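Long-range contact in N-acetyltransferase domain-containing protein (Pyrococcus horikoshii, PDB 1WWZ), which binds acetyl-coenzyme A and is probably an acyltransferase of the GNAT family, its acceptor substrate not established: residues A[58-72]-A[102-114]. Residues are numbered along the deposited sequence; the frame is centred on the assembly and turned at random.
With ACO (acetyl coenzyme *a), chain C.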
ATOM      1  N   PHE A  58      -9.788  -9.335  -3.190  1.00 17.80           N
ATOM      2  CA  PHE A  58      -9.178  -9.065  -1.891  1.00 18.39           C
ATOM      3  C   PHE A  58     -10.193  -8.545  -0.888  1.00 18.90           C
ATOM      4  O   PHE A  58     -11.047  -7.729  -1.226  1.00 17.31           O
ATOM      5  CB  PHE A  58      -8.065  -8.023  -2.041  1.00 19.00           C
ATOM      6  CG  PHE A  58      -6.859  -8.531  -2.761  1.00 19.21           C
ATOM      7  CD1 PHE A  58      -5.887  -9.257  -2.083  1.00 19.67           C
ATOM      8  CD2 PHE A  58      -6.706  -8.311  -4.127  1.00 18.58           C
ATOM      9  CE1 PHE A  58      -4.780  -9.760  -2.755  1.00 19.03           C
ATOM     10  CE2 PHE A  58      -5.603  -8.810  -4.810  1.00 20.03           C
ATOM     11  CZ  PHE A  58      -4.637  -9.537  -4.121  1.00 19.10           C
ATOM     12  N   VAL A  59     -10.094  -9.014   0.350  1.00 19.05           N
ATOM     13  CA  VAL A  59     -10.998  -8.556   1.394  1.00 20.10           C
ATOM     14  C   VAL A  59     -10.223  -7.963   2.561  1.00 21.02           C
ATOM     15  O   VAL A  59      -9.110  -8.397   2.866  1.00 21.51           O
ATOM     16  CB  VAL A  59     -11.890  -9.701   1.930  1.00 20.77           C
ATOM     17  CG1 VAL A  59     -12.828 -10.189   0.830  1.00 20.75           C
ATOM     18  CG2 VAL A  59     -11.022 -10.840   2.451  1.00 21.45           C
ATOM     19  N   ALA A  60     -10.807  -6.947   3.187  1.00 20.81           N
ATOM     20  CA  ALA A  60     -10.208  -6.309   4.349  1.00 22.60           C
ATOM     21  C   ALA A  60     -10.963  -6.902   5.528  1.00 24.85           C
ATOM     22  O   ALA A  60     -12.194  -6.956   5.518  1.00 23.94           O
ATOM     23  CB  ALA A  60     -10.408  -4.793   4.300  1.00 20.07           C
ATOM     24  N   LYS A  61     -10.233  -7.361   6.536  1.00 27.02           N
ATOM     25  CA  LYS A  61     -10.878  -7.955   7.692  1.00 30.11           C
ATOM     26  C   LYS A  61     -10.400  -7.387   9.014  1.00 30.81           C
ATOM     27  O   LYS A  61      -9.231  -7.036   9.181  1.00 31.58           O
ATOM     28  CB  LYS A  61     -10.672  -9.473   7.684  1.00 30.12           C
ATOM     29  CG  LYS A  61     -11.310 -10.176   6.496  1.00 30.99           C
ATOM     30  CD  LYS A  61     -10.999 -11.665   6.486  1.00 33.21           C
ATOM     31  CE  LYS A  61     -11.566 -12.371   7.709  1.00 35.18           C
ATOM     32  NZ  LYS A  61     -11.232 -13.824   7.707  1.00 37.30           N
ATOM     33  N   VAL A  62     -11.338  -7.276   9.945  1.00 32.04           N
ATOM     34  CA  VAL A  62     -11.057  -6.798  11.288  1.00 32.90           C
ATOM     35  C   VAL A  62     -11.673  -7.893  12.138  1.00 33.62           C
ATOM     36  O   VAL A  62     -12.875  -7.890  12.397  1.00 33.88           O
ATOM     37  CB  VAL A  62     -11.756  -5.459  11.579  1.00 33.52           C
ATOM     38  CG1 VAL A  62     -11.455  -5.018  13.000  1.00 33.86           C
ATOM     39  CG2 VAL A  62     -11.292  -4.406  10.586  1.00 33.61           C
ATOM     40  N   GLY A  63     -10.843  -8.846  12.544  1.00 34.70           N
ATOM     41  CA  GLY A  63     -11.335  -9.965  13.322  1.00 35.19           C
ATOM     42  C   GLY A  63     -11.752 -11.053  12.351  1.00 36.45           C
ATOM     43  O   GLY A  63     -11.017 -11.366  11.414  1.00 36.28           O
ATOM     44  N   ASP A  64     -12.938 -11.618  12.553  1.00 36.98           N
ATOM     45  CA  ASP A  64     -13.433 -12.678  11.682  1.00 38.57           C
ATOM     46  C   ASP A  64     -14.431 -12.154  10.656  1.00 38.14           C
ATOM     47  O   ASP A  64     -14.982 -12.926   9.869  1.00 38.14           O
ATOM     48  CB  ASP A  64     -14.095 -13.776  12.518  1.00 40.71           C
ATOM     49  CG  ASP A  64     -13.141 -14.403  13.517  1.00 43.70           C
ATOM     50  OD1 ASP A  64     -12.178 -15.070  13.084  1.00 45.82           O
ATOM     51  OD2 ASP A  64     -13.354 -14.223  14.737  1.00 45.12           O
ATOM     52  N   LYS A  65     -14.660 -10.843  10.656  1.00 37.65           N
ATOM     53  CA  LYS A  65     -15.616 -10.249   9.727  1.00 37.00           C
ATOM     54  C   LYS A  65     -14.969  -9.447   8.612  1.00 35.04           C
ATOM     55  O   LYS A  65     -13.974  -8.750   8.820  1.00 34.12           O
ATOM     56  CB  LYS A  65     -16.604  -9.342  10.473  1.00 39.90           C
ATOM     57  CG  LYS A  65     -15.986  -8.078  11.060  1.00 41.54           C
ATOM     58  CD  LYS A  65     -17.036  -7.191  11.729  1.00 44.46           C
ATOM     59  CE  LYS A  65     -17.557  -6.103  10.788  1.00 45.65           C
ATOM     60  NZ  LYS A  65     -19.045  -5.961  10.832  1.00 46.68           N
ATOM     61  N   ILE A  66     -15.550  -9.561   7.423  1.00 32.79           N
ATOM     62  CA  ILE A  66     -15.080  -8.823   6.263  1.00 29.64           C
ATOM     63  C   ILE A  66     -15.708  -7.440   6.391  1.00 28.23           C
ATOM     64  O   ILE A  66     -16.912  -7.327   6.616  1.00 28.83           O
ATOM     65  CB  ILE A  66     -15.566  -9.480   4.960  1.00 29.90           C
ATOM     66  CG1 ILE A  66     -14.908 -10.852   4.799  1.00 30.51           C
ATOM     67  CG2 ILE A  66     -15.273  -8.570   3.778  1.00 29.44           C
ATOM     68  CD1 ILE A  66     -15.372 -11.615   3.572  1.00 30.31           C
ATOM     69  N   VAL A  67     -14.901  -6.392   6.264  1.00 24.77           N
ATOM     70  CA  VAL A  67     -15.423  -5.038   6.387  1.00 23.57           C
ATOM     71  C   VAL A  67     -15.284  -4.254   5.093  1.00 21.40           C
ATOM     72  O   VAL A  67     -15.717  -3.109   5.003  1.00 20.80           O
ATOM     73  CB  VAL A  67     -14.712  -4.260   7.516  1.00 23.96           C
ATOM     74  CG1 VAL A  67     -14.844  -5.018   8.827  1.00 23.76           C
ATOM     75  CG2 VAL A  67     -13.255  -4.040   7.163  1.00 23.18           C
ATOM     76  N   GLY A  68     -14.672  -4.878   4.093  1.00 18.89           N
ATOM     77  CA  GLY A  68     -14.494  -4.215   2.816  1.00 16.91           C
ATOM     78  C   GLY A  68     -13.845  -5.150   1.818  1.00 17.05           C
ATOM     79  O   GLY A  68     -13.283  -6.174   2.203  1.00 16.43           O
ATOM     80  N   PHE A  69     -13.936  -4.822   0.535  1.00 16.01           N
ATOM     81  CA  PHE A  69     -13.316  -5.659  -0.478  1.00 16.11           C
ATOM     82  C   PHE A  69     -13.106  -4.922  -1.782  1.00 14.74           C
ATOM     83  O   PHE A  69     -13.696  -3.869  -2.025  1.00 14.66           O
ATOM     84  CB  PHE A  69     -14.131  -6.954  -0.694  1.00 16.53           C
ATOM     85  CG  PHE A  69     -15.467  -6.756  -1.363  1.00 17.90           C
ATOM     86  CD1 PHE A  69     -15.596  -6.881  -2.743  1.00 19.85           C
ATOM     87  CD2 PHE A  69     -16.611  -6.500  -0.607  1.00 20.11           C
ATOM     88  CE1 PHE A  69     -16.844  -6.762  -3.364  1.00 18.92           C
ATOM     89  CE2 PHE A  69     -17.865  -6.378  -1.216  1.00 19.43           C
ATOM     90  CZ  PHE A  69     -17.982  -6.509  -2.596  1.00 20.61           C
ATOM     91  N   ILE A  70     -12.223  -5.466  -2.606  1.00 15.07           N
ATOM     92  CA  ILE A  70     -11.931  -4.875  -3.900  1.00 15.01           C
ATOM     93  C   ILE A  70     -11.715  -6.034  -4.859  1.00 14.23           C
ATOM     94  O   ILE A  70     -11.145  -7.062  -4.486  1.00 15.74           O
ATOM     95  CB  ILE A  70     -10.684  -3.941  -3.824  1.00 14.52           C
ATOM     96  CG1 ILE A  70     -10.503  -3.204  -5.151  1.00 13.81           C
ATOM     97  CG2 ILE A  70      -9.434  -4.737  -3.447  1.00 14.35           C
ATOM     98  CD1 ILE A  70      -9.509  -2.037  -5.070  1.00 17.03           C
ATOM     99  N   VAL A  71     -12.205  -5.879  -6.081  1.00 13.86           N
ATOM    100  CA  VAL A  71     -12.094  -6.919  -7.096  1.00 15.05           C
ATOM    101  C   VAL A  71     -11.158  -6.436  -8.187  1.00 13.77           C
ATOM    102  O   VAL A  71     -11.477  -5.494  -8.906  1.00 14.01           O
ATOM    103  CB  VAL A  71     -13.477  -7.229  -7.695  1.00 15.81           C
ATOM    104  CG1 VAL A  71     -13.364  -8.308  -8.763  1.00 16.64           C
ATOM    105  CG2 VAL A  71     -14.421  -7.671  -6.581  1.00 16.19           C
ATOM    106  N   CYS A  72     -10.006  -7.092  -8.289  1.00 14.92           N
ATOM    107  CA  CYS A  72      -8.969  -6.732  -9.254  1.00 15.58           C
ATOM    108  C   CYS A  72      -8.865  -7.770 -10.367  1.00 15.86           C
ATOM    109  O   CYS A  72      -8.635  -8.947 -10.103  1.00 18.18           O
ATOM    110  CB  CYS A  72      -7.633  -6.617  -8.523  1.00 15.97           C
ATOM    111  SG  CYS A  72      -7.776  -5.786  -6.914  1.00 19.64           S
ATOM    112  N   ILE A 102      -9.159   2.023   5.457  1.00 21.07           N
ATOM    113  CA  ILE A 102      -9.297   0.660   4.960  1.00 19.69           C
ATOM    114  C   ILE A 102      -9.324   0.637   3.432  1.00 18.84           C
ATOM    115  O   ILE A 102      -8.662  -0.196   2.811  1.00 16.73           O
ATOM    116  CB  ILE A 102     -10.567  -0.011   5.521  1.00 21.21           C
ATOM    117  CG1 ILE A 102     -10.417  -0.192   7.035  1.00 21.46           C
ATOM    118  CG2 ILE A 102     -10.789  -1.359   4.850  1.00 21.12           C
ATOM    119  CD1 ILE A 102     -11.660  -0.709   7.726  1.00 22.58           C
ATOM    120  N   GLY A 103     -10.075   1.556   2.832  1.00 17.58           N
ATOM    121  CA  GLY A 103     -10.148   1.618   1.381  1.00 17.71           C
ATOM    122  C   GLY A 103      -8.772   1.836   0.783  1.00 16.84           C
ATOM    123  O   GLY A 103      -8.401   1.212  -0.212  1.00 14.87           O
ATOM    124  N   ARG A 104      -8.006   2.729   1.405  1.00 17.20           N
ATOM    125  CA  ARG A 104      -6.660   3.026   0.948  1.00 17.33           C
ATOM    126  C   ARG A 104      -5.821   1.749   0.928  1.00 16.45           C
ATOM    127  O   ARG A 104      -5.091   1.500  -0.026  1.00 16.67           O
ATOM    128  CB  ARG A 104      -6.015   4.060   1.875  1.00 19.45           C
ATOM    129  CG  ARG A 104      -4.627   4.511   1.464  1.00 21.82           C
ATOM    130  CD  ARG A 104      -4.027   5.417   2.535  1.00 22.95           C
ATOM    131  NE  ARG A 104      -4.761   6.670   2.694  1.00 25.81           N
ATOM    132  CZ  ARG A 104      -4.669   7.705   1.864  1.00 25.74           C
ATOM    133  NH1 ARG A 104      -3.872   7.645   0.806  1.00 27.49           N
ATOM    134  NH2 ARG A 104      -5.366   8.806   2.097  1.00 29.31           N
ATOM    135  N   LYS A 105      -5.927   0.941   1.980  1.00 16.17           N
ATOM    136  CA  LYS A 105      -5.160  -0.303   2.056  1.00 17.20           C
ATOM    137  C   LYS A 105      -5.549  -1.266   0.944  1.00 17.13           C
ATOM    138  O   LYS A 105      -4.695  -1.917   0.335  1.00 16.44           O
ATOM    139  CB  LYS A 105      -5.362  -0.980   3.410  1.00 17.78           C
ATOM    140  CG  LYS A 105      -4.881  -0.153   4.594  1.00 22.44           C
ATOM    141  CD  LYS A 105      -5.073  -0.903   5.905  1.00 25.70           C
ATOM    142  CE  LYS A 105      -4.134  -2.095   6.009  1.00 26.54           C
ATOM    143  NZ  LYS A 105      -2.709  -1.660   6.038  1.00 27.75           N
ATOM    144  N   LEU A 106      -6.845  -1.352   0.679  1.00 15.46           N
ATOM    145  CA  LEU A 106      -7.329  -2.231  -0.371  1.00 16.07           C
ATOM    146  C   LEU A 106      -6.859  -1.749  -1.738  1.00 15.93           C
ATOM    147  O   LEU A 106      -6.476  -2.558  -2.578  1.00 15.47           O
ATOM    148  CB  LEU A 106      -8.860  -2.312  -0.330  1.00 15.33           C
ATOM    149  CG  LEU A 106      -9.456  -3.194   0.778  1.00 16.59           C
ATOM    150  CD1 LEU A 106     -10.951  -2.958   0.871  1.00 15.77           C
ATOM    151  CD2 LEU A 106      -9.160  -4.668   0.491  1.00 16.87           C
ATOM    152  N   LEU A 107      -6.875  -0.433  -1.959  1.00 15.23           N
ATOM    153  CA  LEU A 107      -6.453   0.111  -3.248  1.00 14.75           C
ATOM    154  C   LEU A 107      -4.964  -0.112  -3.488  1.00 15.36           C
ATOM    155  O   LEU A 107      -4.553  -0.477  -4.591  1.00 15.62           O
ATOM    156  CB  LEU A 107      -6.802   1.601  -3.343  1.00 15.74           C
ATOM    157  CG  LEU A 107      -6.578   2.292  -4.695  1.00 17.51           C
ATOM    158  CD1 LEU A 107      -7.274   1.512  -5.811  1.00 17.02           C
ATOM    159  CD2 LEU A 107      -7.116   3.717  -4.629  1.00 17.67           C
ATOM    160  N   ILE A 108      -4.154   0.104  -2.456  1.00 13.74           N
ATOM    161  CA  ILE A 108      -2.717  -0.111  -2.569  1.00 14.52           C
ATOM    162  C   ILE A 108      -2.456  -1.586  -2.892  1.00 13.96           C
ATOM    163  O   ILE A 108      -1.614  -1.909  -3.729  1.00 14.52           O
ATOM    164  CB  ILE A 108      -1.999   0.281  -1.256  1.00 14.19           C
ATOM    165  CG1 ILE A 108      -2.033   1.808  -1.104  1.00 14.62           C
ATOM    166  CG2 ILE A 108      -0.562  -0.240  -1.255  1.00 14.28           C
ATOM    167  CD1 ILE A 108      -1.491   2.321   0.230  1.00 16.20           C
ATOM    168  N   THR A 109      -3.193  -2.473  -2.230  1.00 14.35           N
ATOM    169  CA  THR A 109      -3.058  -3.905  -2.463  1.00 16.00           C
ATOM    170  C   THR A 109      -3.400  -4.200  -3.920  1.00 15.65           C
ATOM    171  O   THR A 109      -2.719  -4.981  -4.587  1.00 16.04           O
ATOM    172  CB  THR A 109      -4.008  -4.702  -1.551  1.00 16.62           C
ATOM    173  OG1 THR A 109      -3.643  -4.484  -0.184  1.00 17.43           O
ATOM    174  CG2 THR A 109      -3.929  -6.195  -1.856  1.00 18.11           C
ATOM    175  N   CYS A 110      -4.465  -3.570  -4.401  1.00 14.31           N
ATOM    176  CA  CYS A 110      -4.904  -3.743  -5.781  1.00 16.43           C
ATOM    177  C   CYS A 110      -3.846  -3.274  -6.778  1.00 16.42           C
ATOM    178  O   CYS A 110      -3.552  -3.961  -7.758  1.00 17.04           O
ATOM    179  CB  CYS A 110      -6.201  -2.966  -6.019  1.00 16.69           C
ATOM    180  SG  CYS A 110      -6.677  -2.843  -7.762  1.00 18.31           S
ATOM    181  N   LEU A 111      -3.273  -2.100  -6.529  1.00 16.98           N
ATOM    182  CA  LEU A 111      -2.259  -1.560  -7.425  1.00 18.63           C
ATOM    183  C   LEU A 111      -1.023  -2.449  -7.474  1.00 19.30           C
ATOM    184  O   LEU A 111      -0.440  -2.648  -8.542  1.00 19.00           O
ATOM    185  CB  LEU A 111      -1.875  -0.136  -7.007  1.00 19.92           C
ATOM    186  CG  LEU A 111      -2.990   0.907  -7.138  1.00 22.98           C
ATOM    187  CD1 LEU A 111      -2.425   2.300  -6.913  1.00 23.18           C
ATOM    188  CD2 LEU A 111      -3.611   0.828  -8.518  1.00 24.21           C
ATOM    189  N   ASP A 112      -0.637  -2.988  -6.321  1.00 18.48           N
ATOM    190  CA  ASP A 112       0.523  -3.867  -6.235  1.00 19.42           C
ATOM    191  C   ASP A 112       0.245  -5.180  -6.964  1.00 18.61           C
ATOM    192  O   ASP A 112       1.095  -5.692  -7.688  1.00 19.12           O
ATOM    193  CB  ASP A 112       0.859  -4.153  -4.769  1.00 20.67           C
ATOM    194  CG  ASP A 112       2.030  -5.100  -4.616  1.00 22.58           C
ATOM    195  OD1 ASP A 112       3.172  -4.692  -4.907  1.00 23.40           O
ATOM    196  OD2 ASP A 112       1.805  -6.259  -4.214  1.00 23.98           O
ATOM    197  N   PHE A 113      -0.951  -5.726  -6.771  1.00 19.15           N
ATOM    198  CA  PHE A 113      -1.326  -6.974  -7.431  1.00 18.01           C
ATOM    199  C   PHE A 113      -1.352  -6.820  -8.954  1.00 18.71           C
ATOM    200  O   PHE A 113      -0.684  -7.563  -9.670  1.00 19.03           O
ATOM    201  CB  PHE A 113      -2.704  -7.431  -6.943  1.00 18.43           C
ATOM    202  CG  PHE A 113      -3.233  -8.643  -7.661  1.00 19.91           C
ATOM    203  CD1 PHE A 113      -2.668  -9.897  -7.450  1.00 19.68           C
ATOM    204  CD2 PHE A 113      -4.291  -8.528  -8.561  1.00 19.92           C
ATOM    205  CE1 PHE A 113      -3.148 -11.020  -8.123  1.00 20.53           C
ATOM    206  CE2 PHE A 113      -4.779  -9.647  -9.240  1.00 19.95           C
ATOM    207  CZ  PHE A 113      -4.206 -10.893  -9.021  1.00 19.70           C
ATOM    208  N   LEU A 114      -2.120  -5.851  -9.446  1.00 16.58           N
ATOM    209  CA  LEU A 114      -2.239  -5.633 -10.884  1.00 17.58           C
ATOM    210  C   LEU A 114      -0.945  -5.164 -11.546  1.00 19.36           C
ATOM    211  O   LEU A 114      -0.722  -5.417 -12.734  1.00 18.97           O
ATOM    212  CB  LEU A 114      -3.363  -4.632 -11.171  1.00 17.28           C
ATOM    213  CG  LEU A 114      -4.773  -5.111 -10.810  1.00 16.35           C
ATOM    214  CD1 LEU A 114      -5.796  -4.005 -11.086  1.00 16.32           C
ATOM    215  CD2 LEU A 114      -5.106  -6.359 -11.623  1.00 15.11           C
TER
HETATM  216  N1A ACO C1001     -14.917  12.731   0.175  1.00 47.04           N
HETATM  217  C2A ACO C1001     -13.681  13.163  -0.080  1.00 46.29           C
HETATM  218  N3A ACO C1001     -12.555  12.394  -0.162  1.00 46.43           N
HETATM  219  C4A ACO C1001     -12.808  11.030   0.058  1.00 46.35           C
HETATM  220  C5A ACO C1001     -14.055  10.506   0.335  1.00 46.76           C
HETATM  221  C6A ACO C1001     -15.173  11.435   0.398  1.00 46.92           C
HETATM  222  N6A ACO C1001     -16.416  11.029   0.676  1.00 47.41           N
HETATM  223  N7A ACO C1001     -13.970   9.130   0.513  1.00 46.48           N
HETATM  224  C8A ACO C1001     -12.705   8.862   0.334  1.00 46.23           C
HETATM  225  N9A ACO C1001     -11.922   9.975   0.045  1.00 45.20           N
HETATM  226  C1B ACO C1001     -10.493  10.063  -0.206  1.00 44.31           C
HETATM  227  C2B ACO C1001      -9.697  10.809   0.878  1.00 44.05           C
HETATM  228  O2B ACO C1001      -8.531  11.363   0.236  1.00 43.93           O
HETATM  229  C3B ACO C1001      -9.449   9.695   1.932  1.00 43.32           C
HETATM  230  O3B ACO C1001      -8.250  10.065   2.641  1.00 44.49           O
HETATM  231  P3B ACO C1001      -8.169  10.920   4.001  1.00 45.57           P
HETATM  232  O7A ACO C1001      -8.751  12.248   3.623  1.00 44.86           O
HETATM  233  O8A ACO C1001      -6.750  11.004   4.310  1.00 46.32           O
HETATM  234  O9A ACO C1001      -8.959  10.185   5.013  1.00 45.29           O
HETATM  235  C4B ACO C1001      -9.212   8.482   1.072  1.00 41.68           C
HETATM  236  O4B ACO C1001      -9.851   8.814  -0.193  1.00 43.34           O
HETATM  237  C5B ACO C1001      -9.915   7.218   1.518  1.00 37.98           C
HETATM  238  O5B ACO C1001      -9.799   6.947   2.904  1.00 31.93           O
HETATM  239  P1A ACO C1001     -10.312   5.544   3.447  1.00 27.94           P
HETATM  240  O1A ACO C1001     -10.671   5.724   4.853  1.00 27.26           O
HETATM  241  O2A ACO C1001      -9.260   4.501   3.124  1.00 29.75           O
HETATM  242  O3A ACO C1001     -11.729   5.424   2.629  1.00 29.32           O
HETATM  243  P2A ACO C1001     -12.749   4.263   2.680  1.00 24.55           P
HETATM  244  O4A ACO C1001     -14.015   4.919   3.064  1.00 28.82           O
HETATM  245  O5A ACO C1001     -12.196   3.220   3.586  1.00 23.23           O
HETATM  246  O6A ACO C1001     -12.839   3.685   1.238  1.00 24.11           O
HETATM  247  CBP ACO C1001     -14.471   3.785  -0.651  1.00 21.66           C
HETATM  248  CCP ACO C1001     -13.306   4.451   0.041  1.00 22.69           C
HETATM  249  CDP ACO C1001     -14.771   4.633  -1.933  1.00 21.28           C
HETATM  250  CEP ACO C1001     -14.109   2.327  -1.011  1.00 20.22           C
HETATM  251  CAP ACO C1001     -15.692   3.791   0.347  1.00 19.66           C
HETATM  252  OAP ACO C1001     -16.043   5.140   0.646  1.00 20.02           O
HETATM  253  C9P ACO C1001     -16.982   3.100  -0.165  1.00 17.98           C
HETATM  254  O9P ACO C1001     -17.209   1.919   0.063  1.00 16.89           O
HETATM  255  N8P ACO C1001     -17.846   3.878  -0.894  1.00 19.22           N
HETATM  256  C7P ACO C1001     -19.122   3.389  -1.473  1.00 19.67           C
HETATM  257  C6P ACO C1001     -18.945   2.449  -2.682  1.00 22.22           C
HETATM  258  C5P ACO C1001     -18.212   3.106  -3.826  1.00 24.16           C
HETATM  259  O5P ACO C1001     -18.525   4.259  -4.218  1.00 24.75           O
HETATM  260  N4P ACO C1001     -17.236   2.443  -4.426  1.00 25.13           N
HETATM  261  C3P ACO C1001     -16.329   2.724  -5.544  1.00 27.64           C
HETATM  262  C2P ACO C1001     -17.149   2.417  -6.800  1.00 30.76           C
HETATM  263  S1P ACO C1001     -16.027   2.707  -8.274  1.00 34.17           S
HETATM  264  C   ACO C1001     -15.581   1.270  -8.559  1.00 35.60           C
HETATM  265  O   ACO C1001     -15.910   0.159  -7.932  1.00 37.41           O
HETATM  266  CH3 ACO C1001     -14.565   0.696  -9.725  1.00 34.99           C
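The pyrophosphate-binding helix of a GNAT domain, 102-114, lies here on the antiparallel hairpin 58-72, and the seam between them is almost wholly apolar. The helix axis runs at 23° to strand 65-72, in nearly the same direction. Leu106 sits in the middle: CD1 reaches the backbone of the second strand, 3.5 Å from Phe69 N, while CD2 lies over the first strand near Ala60 N and also meets Ile70 CG2. Gly68, in the classic bulge that Val67 and Gly68 form opposite Ala60, lets this leucine in; a CB there would press on Leu106 CD1. Toward the start of the helix, Ala60 CB packs tightly on Ile102 CG2 at 3.5 Å, and Ile102 CD1 touches Val67 CG2.

Farther along, Phe58 does two jobs. Thr109 CG2 stands over one face of its ring, 3.7 Å from the centroid, in a CH-pi contact; with OG1 beside the backbone N (chi1 -63°), the methyl stands anti to that N and faces the ring. The CE2–CZ edge of Phe58 points into the face of Phe113, a T-shaped pair with planes at 71° and centroids 5.3 Å apart. A leucine in place of Phe58 would probably leave the Phe113 face without its aromatic edge and the Thr109 methyl without a flat surface to rest on. Cys72 SG lies 3.3 Å from Cys110 SG, a close packing contact too long for a disulfide, and Cys72 CB packs against Phe113 CD2 and Leu114 CG.

On the ligand side, Gly103 N and Arg104 N donate to ACO O5A and O2A, each at 2.8 Å; a CB on Gly103 would run into ACO O6A, the ester oxygen between pyrophosphate and pantetheine arm. A helix packed on the central sheet, its N-terminal amides gripping the cofactor's pyrophosphate, is the hallmark of the GNAT acetyl-CoA site.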